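Local coordinates for protein lasso peptide isopeptidase AtxE2 (Asticcacaulis excentricus, PDB 5TXE) that hydrolyses the isopeptide bond of the lasso peptides astexin-2 and astexin-3, recognising their threaded loop and converting them to linear peptides, at residues Phe416-Pro422 and Phe462-His468; Ile435-Ser439 and Ala527-Val533; Glu504-Asp508 and Ser540-Ala544. The protein carries 1 engineered substitution. One frame throughout, in Å; residues are numbered along the deposited sequence.

Contact 1: residues Phe416-Pro422 and Phe462-His468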
loop_
_atom_site.group_PDB
_atom_site.type_symbol
_atom_site.label_atom_id
_atom_site.label_comp_id
_atom_site.label_asym_id
_atom_site.label_seq_id
_atom_site.Cartn_x
_atom_site.Cartn_y
_atom_site.Cartn_z
ATOM N N PHE A 416 13.443 -1.766 12.990
ATOM C CA PHE A 416 12.509 -1.114 13.903
ATOM C C PHE A 416 11.132 -1.782 13.824
ATOM O O PHE A 416 10.834 -2.508 12.849
ATOM C CB PHE A 416 12.461 0.394 13.666
ATOM C CG PHE A 416 11.542 0.833 12.530
ATOM C CD1 PHE A 416 12.011 0.948 11.234
ATOM C CD2 PHE A 416 10.219 1.189 12.797
ATOM C CE1 PHE A 416 11.191 1.403 10.203
ATOM C CE2 PHE A 416 9.372 1.612 11.782
ATOM C CZ PHE A 416 9.862 1.731 10.481
ATOM N N SER A 417 10.340 -1.562 14.863
ATOM C CA SER A 417 8.941 -1.911 14.876
ATOM C C SER A 417 8.260 -1.124 15.957
ATOM O O SER A 417 8.940 -0.495 16.738
ATOM C CB SER A 417 8.787 -3.399 15.144
ATOM O OG SER A 417 9.218 -4.134 14.016
ATOM N N ASP A 418 6.926 -1.123 16.000
ATOM C CA ASP A 418 6.178 -0.382 17.006
ATOM C C ASP A 418 5.454 -1.323 17.942
ATOM O O ASP A 418 4.871 -2.285 17.501
ATOM C CB ASP A 418 5.222 0.614 16.348
ATOM C CG ASP A 418 5.973 1.827 15.701
ATOM O OD1 ASP A 418 6.772 2.507 16.423
ATOM O OD2 ASP A 418 5.799 2.095 14.475
ATOM N N LEU A 419 5.577 -1.076 19.249
ATOM C CA LEU A 419 4.890 -1.781 20.270
ATOM C C LEU A 419 3.698 -0.931 20.668
ATOM O O LEU A 419 3.831 0.251 20.944
ATOM C CB LEU A 419 5.808 -2.033 21.436
ATOM C CG LEU A 419 5.128 -2.612 22.668
ATOM C CD1 LEU A 419 4.588 -3.999 22.378
ATOM C CD2 LEU A 419 6.066 -2.663 23.884
ATOM N N VAL A 420 2.520 -1.545 20.705
ATOM C CA VAL A 420 1.320 -0.844 21.105
ATOM C C VAL A 420 0.760 -1.523 22.305
ATOM O O VAL A 420 0.617 -2.748 22.303
ATOM C CB VAL A 420 0.299 -0.895 19.986
ATOM C CG1 VAL A 420 -0.900 -0.009 20.281
ATOM C CG2 VAL A 420 0.956 -0.507 18.656
ATOM N N LEU A 421 0.450 -0.779 23.365
ATOM C CA LEU A 421 -0.058 -1.406 24.596
ATOM C C LEU A 421 -1.436 -0.919 24.918
ATOM O O LEU A 421 -1.795 0.192 24.588
ATOM C CB LEU A 421 0.855 -1.095 25.773
ATOM C CG LEU A 421 2.267 -1.668 25.572
ATOM C CD1 LEU A 421 3.295 -1.075 26.558
ATOM C CD2 LEU A 421 2.252 -3.165 25.709
ATOM N N PRO A 422 -2.214 -1.728 25.615
ATOM C CA PRO A 422 -3.545 -1.278 25.970
ATOM C C PRO A 422 -3.511 -0.002 26.772
ATOM O O PRO A 422 -2.578 0.191 27.530
ATOM C CB PRO A 422 -4.071 -2.388 26.855
ATOM C CG PRO A 422 -3.218 -3.566 26.563
ATOM C CD PRO A 422 -1.884 -3.053 26.154
ATOM N N PHE A 462 -4.639 -6.782 24.169
ATOM C CA PHE A 462 -3.435 -7.376 23.605
ATOM C C PHE A 462 -2.307 -6.368 23.535
ATOM O O PHE A 462 -2.546 -5.173 23.356
ATOM C CB PHE A 462 -3.698 -7.868 22.184
ATOM C CG PHE A 462 -4.668 -8.984 22.115
ATOM C CD1 PHE A 462 -4.245 -10.274 22.307
ATOM C CD2 PHE A 462 -5.995 -8.733 21.863
ATOM C CE1 PHE A 462 -5.147 -11.309 22.256
ATOM C CE2 PHE A 462 -6.918 -9.759 21.798
ATOM C CZ PHE A 462 -6.502 -11.038 21.987
ATOM N N ALA A 463 -1.074 -6.861 23.688
ATOM C CA ALA A 463 0.086 -6.152 23.179
ATOM C C ALA A 463 0.080 -6.420 21.699
ATOM O O ALA A 463 -0.223 -7.555 21.278
ATOM C CB ALA A 463 1.382 -6.700 23.760
ATOM N N VAL A 464 0.389 -5.395 20.926
ATOM C CA VAL A 464 0.429 -5.524 19.483
ATOM C C VAL A 464 1.804 -5.068 18.997
ATOM O O VAL A 464 2.287 -4.002 19.372
ATOM C CB VAL A 464 -0.638 -4.662 18.786
ATOM C CG1 VAL A 464 -0.603 -4.911 17.289
ATOM C CG2 VAL A 464 -1.994 -4.975 19.322
ATOM N N LEU A 465 2.430 -5.919 18.224
ATOM C CA LEU A 465 3.648 -5.592 17.572
ATOM C C LEU A 465 3.314 -5.273 16.139
ATOM O O LEU A 465 2.954 -6.151 15.365
ATOM C CB LEU A 465 4.621 -6.751 17.657
ATOM C CG LEU A 465 5.957 -6.561 16.958
ATOM C CD1 LEU A 465 6.782 -5.472 17.574
ATOM C CD2 LEU A 465 6.717 -7.879 17.026
ATOM N N SER A 466 3.481 -4.017 15.795
ATOM C CA SER A 466 3.385 -3.545 14.435
ATOM C C SER A 466 4.775 -3.652 13.827
ATOM O O SER A 466 5.630 -2.772 13.997
ATOM C CB SER A 466 2.879 -2.103 14.429
ATOM O OG SER A 466 2.717 -1.620 13.125
ATOM N N PHE A 467 4.966 -4.748 13.106
ATOM C CA PHE A 467 6.236 -5.166 12.528
ATOM C C PHE A 467 6.575 -4.482 11.256
ATOM O O PHE A 467 5.768 -4.426 10.359
ATOM C CB PHE A 467 6.116 -6.642 12.181
ATOM C CG PHE A 467 7.350 -7.273 11.638
ATOM C CD1 PHE A 467 8.572 -7.130 12.268
ATOM C CD2 PHE A 467 7.260 -8.107 10.554
ATOM C CE1 PHE A 467 9.716 -7.753 11.765
ATOM C CE2 PHE A 467 8.392 -8.757 10.050
ATOM C CZ PHE A 467 9.617 -8.594 10.672
ATOM N N HIS A 468 7.786 -3.946 11.192
ATOM C CA HIS A 468 8.264 -3.359 9.989
ATOM C C HIS A 468 9.314 -4.268 9.457
ATOM O O HIS A 468 10.405 -4.341 9.953
ATOM C CB HIS A 468 8.835 -1.988 10.207
ATOM C CG HIS A 468 9.124 -1.300 8.932
ATOM N ND1 HIS A 468 8.190 -0.487 8.309
ATOM C CD2 HIS A 468 10.200 -1.355 8.105
ATOM C CE1 HIS A 468 8.686 -0.057 7.159
ATOM N NE2 HIS A 468 9.911 -0.553 7.017
HETATM O O HOH W 1 12.892 -2.926 10.286
#
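Strands 416-421 and 463-467 run antiparallel, their axes 4.7 Å apart at closest approach and 159° between directions. Two hydrogen-bonded pairs fix the register: Asp418 N to Ser466 O (2.9 Å) with Ser466 N to Asp418 O (2.8 Å), and Val420 N to Val464 O (2.8 Å) with Val464 N to Val420 O (3.0 Å). Leu419 and Leu465 form the non-hydrogen-bonded pair between them. Past Phe467 a side chain takes over: Ser417 OG accepts from His468 N (3.2 Å) and donates to Phe416 O (2.6 Å). The Phe416 and His468 rings make an offset stack, centroids 4.4 Å apart, and water 1 joins Phe416 N to His468 O. Val420 CB packs on Val464 CB (4.1 Å); on the same face, Asp418 and Ser466 both hydrogen-bond Ser440, and Asp418 also salt-bridges Arg404. In the mixed sheet, strand 401-408 flanks 414-421, strand 431-436 runs parallel to 463-467, and Phe462 packs against helix 643-662.

Contact 2: residues Ile435-Ser439 and Ala527-Val533. Engineered in segment 527-533: Ala527 (natural residue Ser).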
loop_
_atom_site.group_PDB
_atom_site.type_symbol
_atom_site.label_atom_id
_atom_site.label_comp_id
_atom_site.label_asym_id
_atom_site.label_seq_id
_atom_site.Cartn_x
_atom_site.Cartn_y
_atom_site.Cartn_z
ATOM N N ILE A 435 0.868 -10.037 16.403
ATOM C CA ILE A 435 1.801 -9.422 15.455
ATOM C C ILE A 435 1.056 -9.063 14.163
ATOM O O ILE A 435 0.385 -9.927 13.571
ATOM C CB ILE A 435 2.954 -10.363 15.155
ATOM C CG1 ILE A 435 3.697 -10.716 16.451
ATOM C CG2 ILE A 435 3.888 -9.717 14.194
ATOM C CD1 ILE A 435 4.661 -11.871 16.293
ATOM N N VAL A 436 1.158 -7.781 13.780
ATOM C CA VAL A 436 0.599 -7.228 12.568
ATOM C C VAL A 436 1.781 -6.816 11.669
ATOM O O VAL A 436 2.724 -6.195 12.160
ATOM C CB VAL A 436 -0.285 -6.056 12.867
ATOM C CG1 VAL A 436 -0.827 -5.409 11.621
ATOM C CG2 VAL A 436 -1.402 -6.472 13.746
ATOM N N GLN A 437 1.728 -7.157 10.375
ATOM C CA GLN A 437 2.788 -6.891 9.440
ATOM C C GLN A 437 2.315 -6.023 8.236
ATOM O O GLN A 437 1.122 -5.888 8.013
ATOM C CB GLN A 437 3.299 -8.218 8.880
ATOM C CG GLN A 437 3.516 -9.321 9.872
ATOM C CD GLN A 437 4.079 -10.547 9.183
ATOM O OE1 GLN A 437 5.230 -10.545 8.722
ATOM N NE2 GLN A 437 3.268 -11.585 9.065
ATOM N N TYR A 438 3.214 -5.510 7.388
ATOM C CA TYR A 438 4.669 -5.584 7.538
ATOM C C TYR A 438 5.327 -4.240 7.309
ATOM O O TYR A 438 6.529 -4.196 7.030
ATOM C CB TYR A 438 5.301 -6.594 6.584
ATOM C CG TYR A 438 4.820 -6.554 5.136
ATOM C CD1 TYR A 438 5.452 -5.742 4.178
ATOM C CD2 TYR A 438 3.731 -7.334 4.719
ATOM C CE1 TYR A 438 5.014 -5.721 2.872
ATOM C CE2 TYR A 438 3.309 -7.321 3.411
ATOM C CZ TYR A 438 3.949 -6.537 2.482
ATOM O OH TYR A 438 3.524 -6.542 1.183
ATOM N N SER A 439 4.533 -3.168 7.421
ATOM C CA SER A 439 5.062 -1.829 7.464
ATOM C C SER A 439 4.421 -1.029 8.581
ATOM O O SER A 439 3.211 -1.115 8.837
ATOM C CB SER A 439 5.006 -1.051 6.149
ATOM O OG SER A 439 3.870 -1.332 5.435
ATOM N N ALA A 527 -0.504 -10.551 1.985
ATOM C CA ALA A 527 0.498 -10.389 0.931
ATOM C C ALA A 527 1.835 -11.011 1.377
ATOM O O ALA A 527 1.858 -12.171 1.758
ATOM C CB ALA A 527 0.618 -8.919 0.543
ATOM N N ASP A 528 2.906 -10.239 1.455
ATOM C CA ASP A 528 4.184 -10.815 1.808
ATOM C C ASP A 528 4.136 -11.331 3.237
ATOM O O ASP A 528 4.721 -12.317 3.544
ATOM C CB ASP A 528 5.343 -9.846 1.556
ATOM C CG ASP A 528 6.705 -10.573 1.567
ATOM O OD1 ASP A 528 6.872 -11.475 0.723
ATOM O OD2 ASP A 528 7.547 -10.307 2.468
ATOM N N GLY A 529 3.313 -10.724 4.072
ATOM C CA GLY A 529 3.101 -11.194 5.409
ATOM C C GLY A 529 2.371 -12.497 5.473
ATOM O O GLY A 529 2.556 -13.230 6.444
ATOM N N ALA A 530 1.532 -12.795 4.462
ATOM C CA ALA A 530 0.887 -14.082 4.437
ATOM C C ALA A 530 1.919 -15.174 4.250
ATOM O O ALA A 530 1.815 -16.232 4.857
ATOM C CB ALA A 530 -0.131 -14.167 3.331
ATOM N N THR A 531 2.865 -14.932 3.356
ATOM C CA THR A 531 3.938 -15.908 3.098
ATOM C C THR A 531 4.685 -16.182 4.421
ATOM O O THR A 531 5.052 -17.317 4.753
ATOM C CB THR A 531 4.882 -15.345 2.042
ATOM O OG1 THR A 531 4.130 -14.899 0.899
ATOM C CG2 THR A 531 5.909 -16.342 1.579
ATOM N N THR A 532 4.895 -15.127 5.192
ATOM C CA THR A 532 5.603 -15.251 6.450
ATOM C C THR A 532 4.771 -16.062 7.402
ATOM O O THR A 532 5.286 -16.832 8.145
ATOM C CB THR A 532 5.948 -13.846 7.024
ATOM O OG1 THR A 532 6.980 -13.266 6.236
ATOM C CG2 THR A 532 6.380 -13.897 8.453
ATOM N N VAL A 533 3.471 -15.885 7.390
ATOM C CA VAL A 533 2.648 -16.705 8.238
ATOM C C VAL A 533 2.776 -18.161 7.901
ATOM O O VAL A 533 2.848 -18.992 8.796
ATOM C CB VAL A 533 1.186 -16.375 8.117
ATOM C CG1 VAL A 533 0.346 -17.351 8.918
ATOM C CG2 VAL A 533 0.941 -14.954 8.624
HETATM O O HOH W 2 6.705 -10.543 6.637
#
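Polar contacts centre on Gln437. Its NE2 bonds chiefly to the backbone O of Thr524 and gives only a weak, bent hydrogen bond to Gly529 O (3.2 Å). Its OE1 receives a hydrogen bond from water 2 (2.6 Å), which lies 2.8 Å from Thr532 OG1 and so bridges Gln437 to the helix; Thr532 OG1 also bonds Arg496. Tyr438, which follows a cis peptide bond, packs over the start of the helix. Its CE2 rests 3.5 Å from Asp528 N and 3.5 Å from Gly529 N, while Ala527 CB lies at the ring edge, 3.8 Å from Tyr438 OH. An ideal CB on Gly529 would sit tightly between Gln437 NE2 and Tyr438 CD2. Ala527, the engineered replacement of the nucleophilic serine, occupies the N-cap of helix 528-539 with a strained backbone (phi 62°, psi -120°), and its side chain touches His638. This is the nucleophile elbow of an alpha/beta-hydrolase, as in prolyl oligopeptidases, faced by Tyr438, which stabilises the alkoxide intermediate; here the bound peptide packs on both Tyr438 and Ala527.

Contact 3: residues Glu504-Asp508 and Ser540-Ala544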
loop_
_atom_site.group_PDB
_atom_site.type_symbol
_atom_site.label_atom_id
_atom_site.label_comp_id
_atom_site.label_asym_id
_atom_site.label_seq_id
_atom_site.Cartn_x
_atom_site.Cartn_y
_atom_site.Cartn_z
ATOM N N GLU A 504 11.245 -13.625 15.940
ATOM C CA GLU A 504 11.664 -14.336 17.133
ATOM C C GLU A 504 12.558 -13.431 18.032
ATOM O O GLU A 504 12.358 -13.403 19.232
ATOM C CB GLU A 504 12.340 -15.643 16.783
ATOM C CG GLU A 504 11.378 -16.687 16.189
ATOM C CD GLU A 504 12.074 -17.941 15.653
ATOM O OE1 GLU A 504 13.336 -17.970 15.596
ATOM O OE2 GLU A 504 11.369 -18.925 15.303
ATOM N N ASP A 505 13.425 -12.613 17.450
ATOM C CA ASP A 505 14.211 -11.632 18.232
ATOM C C ASP A 505 13.305 -10.631 18.921
ATOM O O ASP A 505 13.463 -10.363 20.103
ATOM C CB ASP A 505 15.209 -10.880 17.342
ATOM C CG ASP A 505 16.256 -11.806 16.718
ATOM O OD1 ASP A 505 16.522 -12.867 17.305
ATOM O OD2 ASP A 505 16.825 -11.495 15.637
ATOM N N LEU A 506 12.320 -10.099 18.203
ATOM C CA LEU A 506 11.427 -9.134 18.814
ATOM C C LEU A 506 10.616 -9.750 19.936
ATOM O O LEU A 506 10.364 -9.106 20.961
ATOM C CB LEU A 506 10.494 -8.479 17.801
ATOM C CG LEU A 506 11.229 -7.618 16.816
ATOM C CD1 LEU A 506 10.406 -7.371 15.539
ATOM C CD2 LEU A 506 11.567 -6.294 17.508
ATOM N N ILE A 507 10.155 -10.960 19.710
ATOM C CA ILE A 507 9.346 -11.617 20.708
ATOM C C ILE A 507 10.223 -11.839 21.943
ATOM O O ILE A 507 9.782 -11.595 23.063
ATOM C CB ILE A 507 8.800 -12.969 20.182
ATOM C CG1 ILE A 507 7.740 -12.725 19.084
ATOM C CG2 ILE A 507 8.177 -13.781 21.277
ATOM C CD1 ILE A 507 7.348 -13.996 18.375
ATOM N N ASP A 508 11.425 -12.363 21.733
ATOM C CA ASP A 508 12.348 -12.605 22.852
ATOM C C ASP A 508 12.632 -11.331 23.621
ATOM O O ASP A 508 12.679 -11.352 24.829
ATOM C CB ASP A 508 13.678 -13.195 22.382
ATOM C CG ASP A 508 13.550 -14.650 21.913
ATOM O OD1 ASP A 508 12.531 -15.310 22.238
ATOM O OD2 ASP A 508 14.460 -15.134 21.206
ATOM N N SER A 540 8.454 -23.013 12.846
ATOM C CA SER A 540 8.590 -22.719 14.243
ATOM C C SER A 540 7.359 -23.201 14.979
ATOM O O SER A 540 6.333 -23.501 14.392
ATOM C CB SER A 540 8.751 -21.234 14.433
ATOM O OG SER A 540 7.536 -20.586 14.710
ATOM N N HIS A 541 7.456 -23.285 16.283
ATOM C CA HIS A 541 6.319 -23.503 17.165
ATOM C C HIS A 541 6.182 -22.349 18.102
ATOM O O HIS A 541 5.738 -22.467 19.227
ATOM C CB HIS A 541 6.523 -24.811 17.943
ATOM C CG HIS A 541 6.444 -26.033 17.091
ATOM N ND1 HIS A 541 7.531 -26.529 16.393
ATOM C CD2 HIS A 541 5.422 -26.888 16.849
ATOM C CE1 HIS A 541 7.171 -27.619 15.735
ATOM N NE2 HIS A 541 5.894 -27.851 15.986
ATOM N N ARG A 542 6.525 -21.172 17.628
ATOM C CA ARG A 542 6.399 -19.977 18.455
ATOM C C ARG A 542 5.046 -19.337 18.444
ATOM O O ARG A 542 4.836 -18.409 19.223
ATOM C CB ARG A 542 7.382 -18.963 17.960
ATOM C CG ARG A 542 8.795 -19.494 18.000
ATOM C CD ARG A 542 9.379 -19.474 19.391
ATOM N NE ARG A 542 10.825 -19.353 19.223
ATOM C CZ ARG A 542 11.542 -18.359 19.713
ATOM N NH1 ARG A 542 10.983 -17.418 20.483
ATOM N NH2 ARG A 542 12.829 -18.316 19.444
ATOM N N PHE A 543 4.119 -19.785 17.567
ATOM C CA PHE A 543 2.818 -19.093 17.443
ATOM C C PHE A 543 1.652 -19.901 17.936
ATOM O O PHE A 543 1.475 -21.012 17.547
ATOM C CB PHE A 543 2.661 -18.668 15.988
ATOM C CG PHE A 543 3.797 -17.813 15.536
ATOM C CD1 PHE A 543 3.923 -16.531 16.022
ATOM C CD2 PHE A 543 4.723 -18.277 14.687
ATOM C CE1 PHE A 543 4.954 -15.738 15.635
ATOM C CE2 PHE A 543 5.773 -17.489 14.303
ATOM C CZ PHE A 543 5.872 -16.219 14.776
ATOM N N ALA A 544 0.828 -19.344 18.797
ATOM C CA ALA A 544 -0.281 -20.093 19.314
ATOM C C ALA A 544 -1.596 -19.908 18.506
ATOM O O ALA A 544 -2.597 -20.606 18.780
ATOM C CB ALA A 544 -0.525 -19.688 20.736
#
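A salt-bridge network at the rim of the hydrolase domain ties helix 494-512 to the loop that leads from helix 528-539 into strand 545-548. Arg542 reaches from this loop across the helix surface to two acids one turn apart, Glu504 and Asp508, the same i, i+4 pair whose backbones are joined by the bond from Asp508 N to Glu504 O (2.9 Å). The stronger link is to Asp508: Arg542 NH1 donates to Asp508 OD1 at 3.1 Å, nearly straight and close to the guanidinium plane. Glu504 contributes differently. Its CB lies over one face of the guanidinium, and its OE1 stands 3.9 Å from Arg542 NH2, well out of plane, so that this long pair is a matter of charge alone. Glu504 OE2 lies 3.6 Å from Ser540 CB. Within the loop, Ser540 OG accepts from Arg542 N (3.1 Å), closing an ST turn, and also bonds Gly536 O of the preceding helix. Beneath the charges the contact turns apolar: Ile507 CD1 meets Phe543 CE1 at 4.0 Å, and both side chains also pack on Ile435 and Val521 of the central sheet. Far from the annotated catalytic residues, the arrangement is plain helix-to-loop packing in an alpha/beta-hydrolase fold, with ion pairs outside and a hydrophobic layer against the strands.

In the fold
All three contacts belong to the alpha/beta-hydrolase domain, their centres about 14 Å from one another. Contacts 1 and 2 are buried and share the central sheet: strand 463-467 lies beside strand 431-436, with probable hydrogen bonds from Phe467 N to Val436 O (2.8 Å) and from Val436 N to Leu465 O (2.9 Å). Contact 3 is only partly buried, yet its apolar side joins the others, through Ile507 and Phe543 on Ile435 and through Leu506 on Leu465 and Phe467. Chemistry follows place: backbone pairing inside the sheet in contact 1, close packing and a water bridge at the active site itself in contact 2, and side-chain ion pairs toward the surface in contact 3.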